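PDB 1VLI: spore coat polysaccharide biosynthesis protein SpsE from Bacillus subtilis, which probably acts as an N-acylneuraminate-9-phosphate synthase-type enzyme of the NeuB family, working in the biosynthesis of spore coat polysaccharide. Local coordinates for residues V359-R363 against D374-L378; I318-P323 against I365-I371; S142-H147 against F313-G317; N146-K152 against H348-E353. All coordinates share one frame; numbering follows the deposited sequence.

Contact 1. Residues V359-R363 against D374-L378; sequences VRAVR and DDILL
In the C-terminal SAF (antifreeze-like) domain, Val362 and Arg363 hold the chain's last loop through Asp375, which is engaged by both its backbone and its carboxylate. Val362 N gives a nearly straight hydrogen bond (176°) to Asp375 O at 2.9 Å. The two methyls of the same valine spread over the backbone beyond: Val362 CG1 rests 3.5 Å from Ile376 O, while CG2 reaches past Asp375 O to Asp374 O. This corner of the SAF fold brings together two irregular pieces of chain, through a backbone hydrogen bond and an ion pair among other contacts. In that pair Arg363 NE donates to Asp375 OD1 at 2.7 Å, the oxygen lying in the guanidinium plane; NH2 adds a weak bond to the same oxygen. The arginine gets there with CG between the backbone N and the carbonyl carbon (chi1 55°) and the chain extended from CG to NE. Asp374 CB sits 3.2 Å above one face of the Arg363 guanidinium, offset toward its rim. Replacing Asp375 with an alanine would probably leave the Arg363 guanidinium without its in-plane acceptor and free to swing off Asp374. Further along, Val359 CG1 meets Ile376 CG2 loosely at 4.4 Å, and Phe330 packs against the isoleucine as well.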
# COMPACT_ATOMS: atom_id res chain seq x y z
N VAL A 359 -19.57 -21.17 -12.08
CA VAL A 359 -20.26 -21.68 -10.91
C VAL A 359 -21.57 -20.91 -10.79
O VAL A 359 -21.65 -19.78 -11.26
CB VAL A 359 -19.37 -21.50 -9.68
CG1 VAL A 359 -20.12 -21.82 -8.42
CG2 VAL A 359 -18.15 -22.37 -9.82
N ARG A 360 -22.59 -21.52 -10.16
CA ARG A 360 -23.95 -20.93 -10.04
C ARG A 360 -24.45 -20.82 -8.59
O ARG A 360 -24.04 -21.65 -7.72
CB ARG A 360 -24.93 -21.78 -10.82
CG ARG A 360 -24.66 -21.84 -12.30
CD ARG A 360 -25.56 -22.82 -13.02
NE ARG A 360 -25.28 -22.81 -14.46
CZ ARG A 360 -25.94 -22.05 -15.34
NH1 ARG A 360 -26.90 -21.22 -14.94
NH2 ARG A 360 -25.62 -22.11 -16.63
N ALA A 361 -25.35 -19.82 -8.33
CA ALA A 361 -25.88 -19.65 -6.96
C ALA A 361 -26.81 -20.82 -6.59
O ALA A 361 -27.62 -21.28 -7.42
CB ALA A 361 -26.63 -18.31 -6.85
N VAL A 362 -26.75 -21.28 -5.34
CA VAL A 362 -27.75 -22.28 -4.91
C VAL A 362 -28.95 -21.69 -4.17
O VAL A 362 -29.88 -22.40 -3.82
CB VAL A 362 -27.13 -23.47 -4.15
CG1 VAL A 362 -26.01 -24.09 -4.96
CG2 VAL A 362 -26.67 -23.08 -2.74
N ARG A 363 -28.92 -20.39 -3.94
CA ARG A 363 -30.06 -19.67 -3.37
C ARG A 363 -29.94 -18.20 -3.75
O ARG A 363 -28.85 -17.74 -4.12
CB ARG A 363 -30.07 -19.79 -1.85
CG ARG A 363 -28.77 -19.33 -1.18
CD ARG A 363 -28.69 -19.68 0.29
NE ARG A 363 -27.70 -18.88 1.02
CZ ARG A 363 -27.53 -18.96 2.34
NH1 ARG A 363 -28.27 -19.79 3.06
NH2 ARG A 363 -26.61 -18.21 2.96
N ASP A 374 -22.78 -21.11 2.11
CA ASP A 374 -24.14 -21.56 1.93
C ASP A 374 -24.78 -21.06 0.65
O ASP A 374 -25.82 -21.58 0.25
CB ASP A 374 -24.96 -21.15 3.13
CG ASP A 374 -24.82 -22.12 4.29
OD1 ASP A 374 -24.10 -23.14 4.19
OD2 ASP A 374 -25.40 -21.92 5.37
N ASP A 375 -24.18 -20.05 0.02
CA ASP A 375 -24.68 -19.50 -1.23
C ASP A 375 -24.25 -20.38 -2.39
O ASP A 375 -24.84 -20.30 -3.45
CB ASP A 375 -24.15 -18.06 -1.46
CG ASP A 375 -24.63 -17.06 -0.39
OD1 ASP A 375 -25.75 -17.28 0.14
OD2 ASP A 375 -23.97 -16.04 -0.00
N ILE A 376 -23.21 -21.19 -2.18
CA ILE A 376 -22.64 -22.00 -3.28
C ILE A 376 -22.68 -23.51 -3.10
O ILE A 376 -22.58 -24.24 -4.09
CB ILE A 376 -21.20 -21.55 -3.65
CG1 ILE A 376 -20.36 -21.27 -2.43
CG2 ILE A 376 -21.21 -20.25 -4.47
CD1 ILE A 376 -19.41 -20.14 -2.67
N LEU A 377 -22.88 -23.98 -1.86
CA LEU A 377 -22.89 -25.41 -1.55
C LEU A 377 -24.29 -26.00 -1.37
O LEU A 377 -25.14 -25.46 -0.63
CB LEU A 377 -21.99 -25.70 -0.35
CG LEU A 377 -20.51 -25.39 -0.60
CD1 LEU A 377 -19.73 -25.48 0.69
CD2 LEU A 377 -19.89 -26.30 -1.70
N LEU A 378 -24.52 -27.10 -2.07
CA LEU A 378 -25.84 -27.71 -2.15
C LEU A 378 -26.09 -28.45 -0.84
O LEU A 378 -25.25 -29.24 -0.41
CB LEU A 378 -25.92 -28.66 -3.34
CG LEU A 378 -27.33 -29.12 -3.72
CD1 LEU A 378 -27.82 -28.25 -4.85
CD2 LEU A 378 -27.39 -30.61 -4.12

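Contact 2. Residues I318-P323 against I365-I371; sequences IFTTAP and IPADTGI
The Phe319 ring has Gly370 CA over one face and Asp368 O near its plane at the edge; Phe319 CD2 comes within 3.2 Å of Gly370 N. Lys343 makes a cation-pi contact with the same ring. The backbones form a single beta bridge between Phe319 and Gly370, with Ile371 N bonded to Ile318 O at 2.8 Å and Thr320 N to Thr369 O at 3.0 Å. Thr320 then takes over. Its OG1 sits between the backbone N and the carbonyl carbon (chi1 45°), which turns it into the 365-371 loop, where Thr320 OG1 accepts a straight bond (169°) from Thr369 N at 2.9 Å and also lies 2.7 Å from Pro366 O. Its CG2 packs on Ile365 CG2 and Ile371 CD1 of the same loop. Thr320 O is met by Asp368 N from above the carbonyl plane; backbone N, backbone O and side-chain OG1 of Thr320 thus all bond to the loop. At the far end Ala367 CB packs on Pro323 CD at 3.9 Å. Within the SAF domain, the 365-371 loop runs along one edge of strand 317-320; strand 335-338 pairs antiparallel with strand 317-320 through Phe319 and Ala336, and Ile335 touches both Ile318 and Ile371.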
# COMPACT_ATOMS: atom_id res chain seq x y z
N ILE A 318 -15.47 -11.23 -1.28
CA ILE A 318 -16.29 -11.28 -2.45
C ILE A 318 -17.72 -10.87 -2.13
O ILE A 318 -18.36 -11.46 -1.25
CB ILE A 318 -16.24 -12.69 -3.06
CG1 ILE A 318 -14.81 -13.05 -3.43
CG2 ILE A 318 -17.12 -12.74 -4.27
CD1 ILE A 318 -14.66 -14.43 -3.96
N PHE A 319 -18.22 -9.87 -2.87
CA PHE A 319 -19.51 -9.25 -2.57
C PHE A 319 -20.37 -9.20 -3.79
O PHE A 319 -19.85 -9.07 -4.88
CB PHE A 319 -19.30 -7.83 -2.06
CG PHE A 319 -18.90 -7.75 -0.62
CD1 PHE A 319 -17.57 -7.83 -0.25
CD2 PHE A 319 -19.87 -7.62 0.37
CE1 PHE A 319 -17.19 -7.78 1.10
CE2 PHE A 319 -19.51 -7.56 1.72
CZ PHE A 319 -18.16 -7.65 2.08
N THR A 320 -21.68 -9.30 -3.61
CA THR A 320 -22.61 -9.14 -4.71
C THR A 320 -22.73 -7.66 -5.07
O THR A 320 -22.86 -6.80 -4.19
CB THR A 320 -24.00 -9.67 -4.36
OG1 THR A 320 -24.35 -9.23 -3.05
CG2 THR A 320 -23.99 -11.20 -4.25
N THR A 321 -22.66 -7.37 -6.36
CA THR A 321 -22.89 -6.00 -6.85
C THR A 321 -24.35 -5.78 -7.30
O THR A 321 -24.76 -4.62 -7.50
CB THR A 321 -21.94 -5.66 -8.00
OG1 THR A 321 -22.07 -6.63 -9.04
CG2 THR A 321 -20.53 -5.80 -7.59
N ALA A 322 -25.12 -6.87 -7.47
CA ALA A 322 -26.55 -6.85 -7.82
C ALA A 322 -27.22 -8.01 -7.06
O ALA A 322 -26.52 -8.80 -6.46
CB ALA A 322 -26.73 -7.01 -9.33
N PRO A 323 -28.55 -8.13 -7.04
CA PRO A 323 -29.16 -9.34 -6.48
C PRO A 323 -28.88 -10.55 -7.37
O PRO A 323 -29.00 -10.47 -8.60
CB PRO A 323 -30.67 -9.02 -6.46
CG PRO A 323 -30.77 -7.56 -6.65
CD PRO A 323 -29.58 -7.17 -7.48
N ILE A 365 -29.25 -14.40 -3.45
CA ILE A 365 -28.36 -13.57 -2.64
C ILE A 365 -28.75 -12.12 -2.87
O ILE A 365 -28.86 -11.68 -4.02
CB ILE A 365 -26.90 -13.81 -3.02
CG1 ILE A 365 -26.67 -15.29 -3.32
CG2 ILE A 365 -25.98 -13.32 -1.91
CD1 ILE A 365 -25.33 -15.61 -3.96
N PRO A 366 -29.02 -11.37 -1.79
CA PRO A 366 -29.29 -9.94 -1.91
C PRO A 366 -28.08 -9.17 -2.46
O PRO A 366 -26.94 -9.65 -2.36
CB PRO A 366 -29.59 -9.53 -0.46
CG PRO A 366 -29.98 -10.82 0.24
CD PRO A 366 -29.11 -11.85 -0.39
N ALA A 367 -28.30 -8.00 -3.06
CA ALA A 367 -27.17 -7.17 -3.52
C ALA A 367 -26.43 -6.70 -2.29
O ALA A 367 -27.01 -6.70 -1.20
CB ALA A 367 -27.66 -6.00 -4.31
N ASP A 368 -25.17 -6.31 -2.46
CA ASP A 368 -24.36 -5.73 -1.38
C ASP A 368 -24.10 -6.63 -0.19
O ASP A 368 -23.92 -6.14 0.93
CB ASP A 368 -24.99 -4.45 -0.89
CG ASP A 368 -24.46 -3.27 -1.61
OD1 ASP A 368 -23.40 -2.79 -1.14
OD2 ASP A 368 -25.01 -2.80 -2.65
N THR A 369 -24.08 -7.93 -0.43
CA THR A 369 -23.91 -8.89 0.64
C THR A 369 -22.66 -9.69 0.35
O THR A 369 -22.40 -10.04 -0.81
CB THR A 369 -25.15 -9.79 0.67
OG1 THR A 369 -26.31 -8.95 0.62
CG2 THR A 369 -25.29 -10.52 2.01
N GLY A 370 -21.86 -9.94 1.38
CA GLY A 370 -20.71 -10.78 1.19
C GLY A 370 -21.13 -12.22 0.98
O GLY A 370 -21.97 -12.76 1.72
N ILE A 371 -20.51 -12.84 -0.03
CA ILE A 371 -20.69 -14.25 -0.36
C ILE A 371 -20.20 -15.12 0.77
O ILE A 371 -19.23 -14.83 1.42
CB ILE A 371 -19.93 -14.62 -1.63
CG1 ILE A 371 -20.38 -13.74 -2.79
CG2 ILE A 371 -20.19 -16.09 -2.00
CD1 ILE A 371 -21.75 -14.05 -3.24

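Contact 3. Residues S142-H147 against F313-G317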
# COMPACT_ATOMS: atom_id res chain seq x y z
N SER A 142 -2.35 -2.00 2.55
CA SER A 142 -2.50 -3.16 3.42
C SER A 142 -3.80 -3.93 3.19
O SER A 142 -3.78 -5.16 3.16
CB SER A 142 -2.41 -2.75 4.90
OG SER A 142 -1.14 -2.21 5.20
N TYR A 143 -4.91 -3.22 3.01
CA TYR A 143 -6.23 -3.88 2.94
C TYR A 143 -6.48 -4.62 1.63
O TYR A 143 -7.36 -5.47 1.55
CB TYR A 143 -7.38 -2.91 3.26
CG TYR A 143 -7.26 -2.29 4.63
CD1 TYR A 143 -6.83 -3.06 5.73
CD2 TYR A 143 -7.55 -0.94 4.84
CE1 TYR A 143 -6.70 -2.50 7.00
CE2 TYR A 143 -7.43 -0.37 6.12
CZ TYR A 143 -7.00 -1.16 7.20
OH TYR A 143 -6.87 -0.63 8.46
N GLU A 144 -5.66 -4.33 0.62
CA GLU A 144 -5.62 -5.10 -0.61
C GLU A 144 -4.57 -6.21 -0.60
O GLU A 144 -4.25 -6.76 -1.66
CB GLU A 144 -5.36 -4.19 -1.81
CG GLU A 144 -6.59 -3.42 -2.29
CD GLU A 144 -7.07 -2.39 -1.29
OE1 GLU A 144 -6.25 -1.57 -0.85
OE2 GLU A 144 -8.28 -2.38 -0.96
N ILE A 145 -4.00 -6.55 0.56
CA ILE A 145 -3.02 -7.63 0.59
C ILE A 145 -3.59 -8.96 0.07
O ILE A 145 -2.85 -9.83 -0.37
CB ILE A 145 -2.41 -7.82 1.99
CG1 ILE A 145 -1.15 -8.65 1.88
CG2 ILE A 145 -3.43 -8.44 3.03
CD1 ILE A 145 -0.30 -8.58 3.16
N ASN A 146 -4.91 -9.11 0.10
CA ASN A 146 -5.55 -10.36 -0.28
C ASN A 146 -6.38 -10.19 -1.54
O ASN A 146 -7.18 -11.06 -1.87
CB ASN A 146 -6.41 -10.93 0.88
CG ASN A 146 -7.68 -10.13 1.11
OD1 ASN A 146 -7.76 -8.95 0.73
ND2 ASN A 146 -8.69 -10.75 1.75
N HIS A 147 -6.18 -9.09 -2.26
CA HIS A 147 -6.87 -8.89 -3.51
C HIS A 147 -6.04 -9.58 -4.56
O HIS A 147 -5.33 -8.94 -5.38
CB HIS A 147 -7.00 -7.40 -3.84
CG HIS A 147 -7.96 -7.11 -4.94
ND1 HIS A 147 -8.31 -8.05 -5.90
CD2 HIS A 147 -8.65 -5.99 -5.24
CE1 HIS A 147 -9.17 -7.51 -6.74
NE2 HIS A 147 -9.39 -6.26 -6.37
N PHE A 313 -12.28 -8.00 9.33
CA PHE A 313 -13.30 -6.97 9.03
C PHE A 313 -12.87 -5.87 8.04
O PHE A 313 -13.72 -5.06 7.64
CB PHE A 313 -13.89 -6.36 10.33
CG PHE A 313 -13.06 -5.21 10.94
CD1 PHE A 313 -13.21 -3.89 10.49
CD2 PHE A 313 -12.16 -5.46 11.99
CE1 PHE A 313 -12.44 -2.83 11.05
CE2 PHE A 313 -11.40 -4.40 12.56
CZ PHE A 313 -11.54 -3.09 12.08
N ALA A 314 -11.59 -5.82 7.64
CA ALA A 314 -11.10 -4.73 6.77
C ALA A 314 -10.42 -5.11 5.44
O ALA A 314 -10.44 -4.29 4.50
CB ALA A 314 -10.24 -3.73 7.56
N TYR A 315 -9.83 -6.31 5.35
CA TYR A 315 -9.35 -6.84 4.06
C TYR A 315 -10.51 -7.06 3.10
O TYR A 315 -11.67 -7.00 3.51
CB TYR A 315 -8.64 -8.16 4.24
CG TYR A 315 -7.33 -8.04 4.93
CD1 TYR A 315 -6.82 -6.78 5.28
CD2 TYR A 315 -6.58 -9.17 5.23
CE1 TYR A 315 -5.59 -6.66 5.95
CE2 TYR A 315 -5.32 -9.05 5.90
CZ TYR A 315 -4.86 -7.80 6.25
OH TYR A 315 -3.65 -7.65 6.88
N ARG A 316 -10.21 -7.33 1.83
CA ARG A 316 -11.27 -7.51 0.84
C ARG A 316 -11.95 -8.88 0.95
O ARG A 316 -11.40 -9.82 1.55
CB ARG A 316 -10.74 -7.30 -0.58
CG ARG A 316 -10.07 -5.93 -0.80
CD ARG A 316 -10.41 -5.31 -2.15
NE ARG A 316 -10.02 -3.91 -2.21
CZ ARG A 316 -10.38 -3.05 -3.16
NH1 ARG A 316 -11.17 -3.40 -4.17
NH2 ARG A 316 -9.99 -1.80 -3.09
N GLY A 317 -13.16 -8.97 0.40
CA GLY A 317 -13.84 -10.23 0.21
C GLY A 317 -14.72 -10.15 -1.02
O GLY A 317 -14.73 -9.13 -1.74
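Glu144 OE2 is gripped side-on by Arg316, whose NE and NH2 both point at this one oxygen, at 2.6 Å and 2.8 Å, while Arg339 NE makes a further salt bridge to it. The oxygen lies in the Arg316 guanidinium plane, yet the carboxylate stands 85° to that plane: NE uses the anti lone pair of OE2, and NH2 comes from above the carboxylate. A bend at chi2 (67°) brings the glutamate round to the arginine. Beside the ion pair, Asn146 reads the backbone of Arg316 with both ends of its amide. Asn146 OD1 takes Arg316 N on a lone pair at 3.1 Å, and Asn146 ND2 gives to Arg316 O at 2.9 Å. The arginine's CD lies 3.6 Å from His147 CD2. The aromatic half of the contact belongs to two tyrosines whose side chains cross at about a right angle. Tyr143 CD1 and Tyr315 CD1 meet edge to edge at 3.7 Å; Ala314 CB sits over a face of Tyr143, and Ile145 CG2 over a face of Tyr315, 3.7 Å from its centroid. The hydroxyl of Tyr315 bonds to Ala166 O. Here the loop after strand 138-140 of the TIM-barrel-type NeuB domain meets the segment between helix 310-313 and strand 317-320, the strand being part of the SAF domain. Although the contact is buried, two arginines at one carboxylate oxygen would probably favour the ionised form of Glu144, and the paired amide bonds satisfy the backbone N and O of Arg316.

Contact 4. Residues N146-K152 against H348-E353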
# COMPACT_ATOMS: atom_id res chain seq x y z
N ASN A 146 -4.91 -9.11 0.10
CA ASN A 146 -5.55 -10.36 -0.28
C ASN A 146 -6.38 -10.19 -1.54
O ASN A 146 -7.18 -11.06 -1.87
CB ASN A 146 -6.41 -10.93 0.88
CG ASN A 146 -7.68 -10.13 1.11
OD1 ASN A 146 -7.76 -8.95 0.73
ND2 ASN A 146 -8.69 -10.75 1.75
N HIS A 147 -6.18 -9.09 -2.26
CA HIS A 147 -6.87 -8.89 -3.51
C HIS A 147 -6.04 -9.58 -4.56
O HIS A 147 -5.33 -8.94 -5.38
CB HIS A 147 -7.00 -7.40 -3.84
CG HIS A 147 -7.96 -7.11 -4.94
ND1 HIS A 147 -8.31 -8.05 -5.90
CD2 HIS A 147 -8.65 -5.99 -5.24
CE1 HIS A 147 -9.17 -7.51 -6.74
NE2 HIS A 147 -9.39 -6.26 -6.37
N LEU A 148 -6.15 -10.90 -4.55
CA LEU A 148 -5.31 -11.76 -5.36
C LEU A 148 -5.50 -11.54 -6.87
O LEU A 148 -4.51 -11.50 -7.59
CB LEU A 148 -5.46 -13.23 -4.96
CG LEU A 148 -5.20 -13.62 -3.48
CD1 LEU A 148 -5.04 -15.12 -3.43
CD2 LEU A 148 -3.94 -12.95 -2.82
N PRO A 149 -6.73 -11.38 -7.36
CA PRO A 149 -6.90 -11.04 -8.78
C PRO A 149 -6.20 -9.72 -9.14
O PRO A 149 -5.55 -9.63 -10.19
CB PRO A 149 -8.42 -10.97 -8.94
CG PRO A 149 -8.96 -11.88 -7.80
CD PRO A 149 -8.03 -11.53 -6.67
N LEU A 150 -6.26 -8.73 -8.25
CA LEU A 150 -5.50 -7.50 -8.45
C LEU A 150 -4.00 -7.74 -8.43
O LEU A 150 -3.28 -7.19 -9.28
CB LEU A 150 -5.88 -6.42 -7.43
CG LEU A 150 -5.02 -5.15 -7.48
CD1 LEU A 150 -5.20 -4.33 -8.84
CD2 LEU A 150 -5.25 -4.27 -6.27
N LEU A 151 -3.50 -8.54 -7.49
CA LEU A 151 -2.06 -8.75 -7.42
C LEU A 151 -1.55 -9.42 -8.69
O LEU A 151 -0.47 -9.13 -9.15
CB LEU A 151 -1.65 -9.56 -6.17
CG LEU A 151 -1.98 -8.93 -4.81
CD1 LEU A 151 -1.68 -9.92 -3.68
CD2 LEU A 151 -1.27 -7.58 -4.56
N LYS A 152 -2.34 -10.34 -9.24
CA LYS A 152 -2.02 -11.09 -10.45
C LYS A 152 -2.03 -10.13 -11.64
O LYS A 152 -1.17 -10.20 -12.52
CB LYS A 152 -3.09 -12.16 -10.62
CG LYS A 152 -2.75 -13.33 -11.51
CD LYS A 152 -4.00 -14.19 -11.77
CE LYS A 152 -3.67 -15.55 -12.42
NZ LYS A 152 -4.32 -16.73 -11.72
N HIS A 348 -13.14 -15.28 0.84
CA HIS A 348 -11.80 -14.81 0.47
C HIS A 348 -11.63 -14.63 -1.05
O HIS A 348 -12.09 -15.47 -1.82
CB HIS A 348 -10.75 -15.79 0.96
CG HIS A 348 -9.38 -15.23 0.92
ND1 HIS A 348 -8.63 -15.18 -0.24
CD2 HIS A 348 -8.62 -14.68 1.89
CE1 HIS A 348 -7.46 -14.63 0.02
NE2 HIS A 348 -7.43 -14.32 1.31
N PRO A 349 -11.01 -13.53 -1.49
CA PRO A 349 -10.76 -13.32 -2.91
C PRO A 349 -10.04 -14.46 -3.66
O PRO A 349 -10.06 -14.47 -4.90
CB PRO A 349 -9.90 -12.05 -2.90
CG PRO A 349 -10.43 -11.31 -1.76
CD PRO A 349 -10.59 -12.36 -0.69
N ARG A 350 -9.41 -15.40 -2.96
CA ARG A 350 -8.76 -16.55 -3.63
C ARG A 350 -9.79 -17.41 -4.39
O ARG A 350 -9.43 -18.24 -5.22
CB ARG A 350 -7.90 -17.41 -2.66
CG ARG A 350 -8.71 -18.43 -1.82
CD ARG A 350 -7.87 -19.39 -0.92
NE ARG A 350 -7.04 -18.63 -0.00
CZ ARG A 350 -7.41 -18.19 1.20
NH1 ARG A 350 -8.62 -18.44 1.70
NH2 ARG A 350 -6.54 -17.48 1.91
N PHE A 351 -11.08 -17.21 -4.13
CA PHE A 351 -12.09 -17.99 -4.83
C PHE A 351 -12.75 -17.26 -5.97
O PHE A 351 -13.65 -17.79 -6.58
CB PHE A 351 -13.15 -18.53 -3.86
CG PHE A 351 -12.56 -19.31 -2.69
CD1 PHE A 351 -12.16 -20.65 -2.84
CD2 PHE A 351 -12.41 -18.72 -1.44
CE1 PHE A 351 -11.66 -21.38 -1.78
CE2 PHE A 351 -11.92 -19.43 -0.37
CZ PHE A 351 -11.53 -20.77 -0.54
N PHE A 352 -12.29 -16.06 -6.30
CA PHE A 352 -13.00 -15.25 -7.27
C PHE A 352 -12.96 -15.87 -8.68
O PHE A 352 -14.01 -16.02 -9.34
CB PHE A 352 -12.49 -13.81 -7.25
CG PHE A 352 -13.27 -12.89 -8.14
CD1 PHE A 352 -14.48 -12.33 -7.71
CD2 PHE A 352 -12.82 -12.58 -9.41
CE1 PHE A 352 -15.21 -11.48 -8.52
CE2 PHE A 352 -13.54 -11.74 -10.24
CZ PHE A 352 -14.75 -11.18 -9.79
N GLU A 353 -11.77 -16.27 -9.13
CA GLU A 353 -11.62 -16.98 -10.40
C GLU A 353 -12.52 -18.20 -10.51
O GLU A 353 -13.27 -18.34 -11.48
CB GLU A 353 -10.16 -17.36 -10.63
CG GLU A 353 -9.43 -16.40 -11.54
CD GLU A 353 -7.94 -16.31 -11.22
OE1 GLU A 353 -7.32 -17.38 -11.03
OE2 GLU A 353 -7.39 -15.18 -11.16
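Pro349 and His348, just ahead of helix 352-356 in the SAF domain, pack tightly on Asn146 and the start of helix 148-155 in the barrel-type NeuB domain. Pro349 CB comes to 3.1 Å from Asn146 O. With CG opposite the backbone N (chi1 -166°), His348 brings NE2 to 3.6 Å from Asn146 CB, the amide and imidazole planes nearly perpendicular. The ring is held on three sides by its own neighbours: Pro349 CD against one face, Arg350 NH2 3.3 Å over the other, and Arg350 N bonding to His348 ND1 at 2.8 Å near the ring plane. An alanine in place of His348 would probably deprive Arg350 N of its acceptor and open a gap beside Asn146 CB. Leu148 CD1 extends the apolar patch to Arg350 CB at 3.7 Å, lying alongside it, while the arginine's NE goes to Glu175. Pro149 wedges in with CG 4.1 Å from Phe352 CB and CD against Pro349 CB. The looser, solvent side lies at Lys152 and exposed Glu353, which come from opposite directions: in a salt bridge Lys152 NZ reaches Glu353 OE1 at 3.1 Å on the syn side, 24° out of the carboxylate plane, with a weak second bond to OE2.

Overall arrangement
From the N terminus, the chain first supplies residues 142-147 and the overlapping 146-152, both following barrel strand 138-140. Contact 3 closes a 165-residue excursion through the rest of the NeuB domain when 313-317 returns; strand 317-320 then leads directly into contact 2. Before contact 2 closes, 348-353 comes back to complete contact 4, which therefore crosses both contacts 3 and 2; Ile318 CD1 packs on His348 O there. Contacts 1 and 2 cross as well, 365-371 lying between the two halves of contact 1, and Asp375 CB touches Ile365 CD1. Contacts 3 and 4 join the two domains, whereas 1 and 2 close the SAF domain on itself.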